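Local structure of phosphoinositol-specific phospholipase C (Pseudomonas sp., 5FYP) at residues A[38-41]-A[46-49]. The protein is a calcium-dependent phospholipase C of bacterial origin that probably cleaves the phosphodiester bond of phosphoinositides, releasing the inositol head group from its diacylglycerol. Residues are numbered along the deposited sequence; the frame is centred on the assembly and turned at random. Where two conformers were deposited one is given.
Sequences SSVL and TLEL. With CA (calcium ion), chain I.
Next along the strand from L47, which packs against V40 and L41, E48 sends OE2 to the calcium ion at 2.4 Å. Its OE1 stays 3.9 Å from the same ion, so the carboxylate binds through one oxygen, and OE1 is taken by a salt bridge to R260. With CG anti to the backbone N (chi1 -178°) and an extended chain beyond it, E48 carries the carboxylate well clear of the strand. N27, D50, D119 and two waters complete six ligands; the three acidic side chains would probably offset the charge of the ion.

On the other face of the strand the contact is wholly apolar. V40 CG1, anti to its own nitrogen at chi1 176°, meets the branch of L47 end-on, 3.8 Å from L47 CG and 3.9 Å from L47 CD1. L41 lies across L47, roughly perpendicular, its CD2 meeting L47 CD1 at 3.6 Å while its CG lies 4.1 Å from L47 CD2. L47 CD1 therefore has a methyl of each neighbour against it.

The CB atoms of L47 and E48 leave the strand on opposite sides, consistent with the TIM-barrel fold of this family: T46, whose OG1 is hydrogen-bonded to Q22 OE1, and E48 would face the interior, and L47 the outer side. Residues 38-41 belong to the connection from strand 20-25 to strand 46-52, neighbours that would run parallel in such a barrel, and cover L47 with a beta turn closed by the 3.1 Å bond from L41 N to S38 O. Cutting L47 back to an alanine removes CG and both methyls, which would probably leave V40 CG1 and L41 CD2 without their partner and open a gap beneath the turn. F37 and L116 also touch L47, and W104 of helix 94-107 packs on L41.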
ATOM      1  N   SER A  38       3.891  -8.076  13.474  0.50 11.79           N
ATOM      2  CA  SER A  38       3.658  -6.899  14.313  0.50 13.39           C
ATOM      3  C   SER A  38       4.959  -6.178  14.669  0.50 11.75           C
ATOM      4  O   SER A  38       4.970  -4.947  14.779  0.50 12.00           O
ATOM      5  CB  SER A  38       2.891  -7.291  15.570  0.50 17.21           C
ATOM      6  OG  SER A  38       3.644  -8.109  16.428  0.50 20.93           O
ATOM      7  N   SER A  39       6.056  -6.922  14.836  1.00 10.98           N
ATOM      8  CA  SER A  39       7.336  -6.309  15.199  1.00 11.76           C
ATOM      9  C   SER A  39       7.845  -5.338  14.140  1.00 10.66           C
ATOM     10  O   SER A  39       8.648  -4.464  14.468  1.00 11.42           O
ATOM     11  CB  SER A  39       8.406  -7.363  15.474  1.00 12.50           C
ATOM     12  OG  SER A  39       8.844  -8.011  14.305  1.00 12.58           O
ATOM     13  N   VAL A  40       7.412  -5.483  12.883  1.00  9.64           N
ATOM     14  CA  VAL A  40       7.845  -4.591  11.810  1.00 10.04           C
ATOM     15  C   VAL A  40       7.487  -3.138  12.188  1.00  9.42           C
ATOM     16  O   VAL A  40       8.232  -2.188  11.863  1.00 10.22           O
ATOM     17  CB  VAL A  40       7.229  -5.008  10.473  1.00  9.61           C
ATOM     18  CG1 VAL A  40       7.609  -4.011   9.407  1.00  9.87           C
ATOM     19  CG2 VAL A  40       7.684  -6.392  10.108  1.00 10.89           C
ATOM     20  N   LEU A  41       6.354  -2.957  12.876  1.00  9.98           N
ATOM     21  CA  LEU A  41       5.876  -1.645  13.300  1.00 10.07           C
ATOM     22  C   LEU A  41       6.739  -1.027  14.419  1.00 10.55           C
ATOM     23  O   LEU A  41       6.560   0.143  14.767  1.00 12.40           O
ATOM     24  CB  LEU A  41       4.417  -1.726  13.681  1.00 10.71           C
ATOM     25  CG  LEU A  41       3.512  -1.969  12.466  1.00 10.68           C
ATOM     26  CD1 LEU A  41       2.208  -2.606  12.839  1.00 11.80           C
ATOM     27  CD2 LEU A  41       3.250  -0.656  11.699  1.00 11.85           C
ATOM     28  N   THR A  46       5.077   1.304   6.932  1.00  8.10           N
ATOM     29  CA  THR A  46       4.609   0.774   5.633  1.00  7.90           C
ATOM     30  C   THR A  46       5.056  -0.655   5.527  1.00  7.73           C
ATOM     31  O   THR A  46       6.267  -0.943   5.555  1.00  8.50           O
ATOM     32  CB  THR A  46       5.096   1.657   4.480  1.00  8.46           C
ATOM     33  OG1 THR A  46       4.539   2.972   4.628  1.00  9.58           O
ATOM     34  CG2 THR A  46       4.617   1.107   3.136  1.00  8.53           C
ATOM     35  N   LEU A  47       4.074  -1.548   5.380  1.00  7.95           N
ATOM     36  CA  LEU A  47       4.255  -3.017   5.418  1.00  8.89           C
ATOM     37  C   LEU A  47       3.727  -3.633   4.151  1.00  8.78           C
ATOM     38  O   LEU A  47       3.226  -2.933   3.271  1.00 11.04           O
ATOM     39  CB  LEU A  47       3.505  -3.625   6.640  1.00 11.01           C
ATOM     40  CG  LEU A  47       4.132  -3.400   8.037  1.00 15.45           C
ATOM     41  CD1 LEU A  47       4.413  -2.017   8.524  1.00 19.86           C
ATOM     42  CD2 LEU A  47       3.312  -4.175   9.034  1.00 13.83           C
ATOM     43  N   GLU A  48       3.887  -4.948   3.999  1.00  7.67           N
ATOM     44  CA  GLU A  48       3.517  -5.639   2.753  1.00  7.69           C
ATOM     45  C   GLU A  48       3.053  -7.050   3.073  1.00  7.67           C
ATOM     46  O   GLU A  48       3.660  -7.734   3.889  1.00  9.10           O
ATOM     47  CB  GLU A  48       4.685  -5.687   1.769  1.00  7.98           C
ATOM     48  CG  GLU A  48       4.359  -6.351   0.439  1.00  7.84           C
ATOM     49  CD  GLU A  48       5.424  -6.173  -0.620  1.00  8.10           C
ATOM     50  OE1 GLU A  48       6.556  -5.791  -0.272  1.00  9.15           O
ATOM     51  OE2 GLU A  48       5.112  -6.441  -1.816  1.00 10.30           O
ATOM     52  N   LEU A  49       2.012  -7.474   2.362  1.00  7.47           N
ATOM     53  CA  LEU A  49       1.471  -8.819   2.404  1.00  7.81           C
ATOM     54  C   LEU A  49       1.284  -9.320   0.989  1.00  7.73           C
ATOM     55  O   LEU A  49       0.604  -8.668   0.203  1.00  9.58           O
ATOM     56  CB  LEU A  49       0.118  -8.850   3.144  1.00  8.78           C
ATOM     57  CG  LEU A  49       0.199  -8.559   4.627  1.00  9.30           C
ATOM     58  CD1 LEU A  49      -1.121  -8.117   5.203  1.00 10.77           C
ATOM     59  CD2 LEU A  49       0.754  -9.768   5.379  1.00 10.09           C
TER
HETATM   60 CA    CA I1303       5.421  -8.657  -2.662  0.80 12.02          CA
HETATM   61  O   HOH W   1       7.210  -7.818  -4.030  1.00 23.49           O
HETATM   62  O   HOH W   2       6.358 -10.558  -3.830  1.00 14.45           O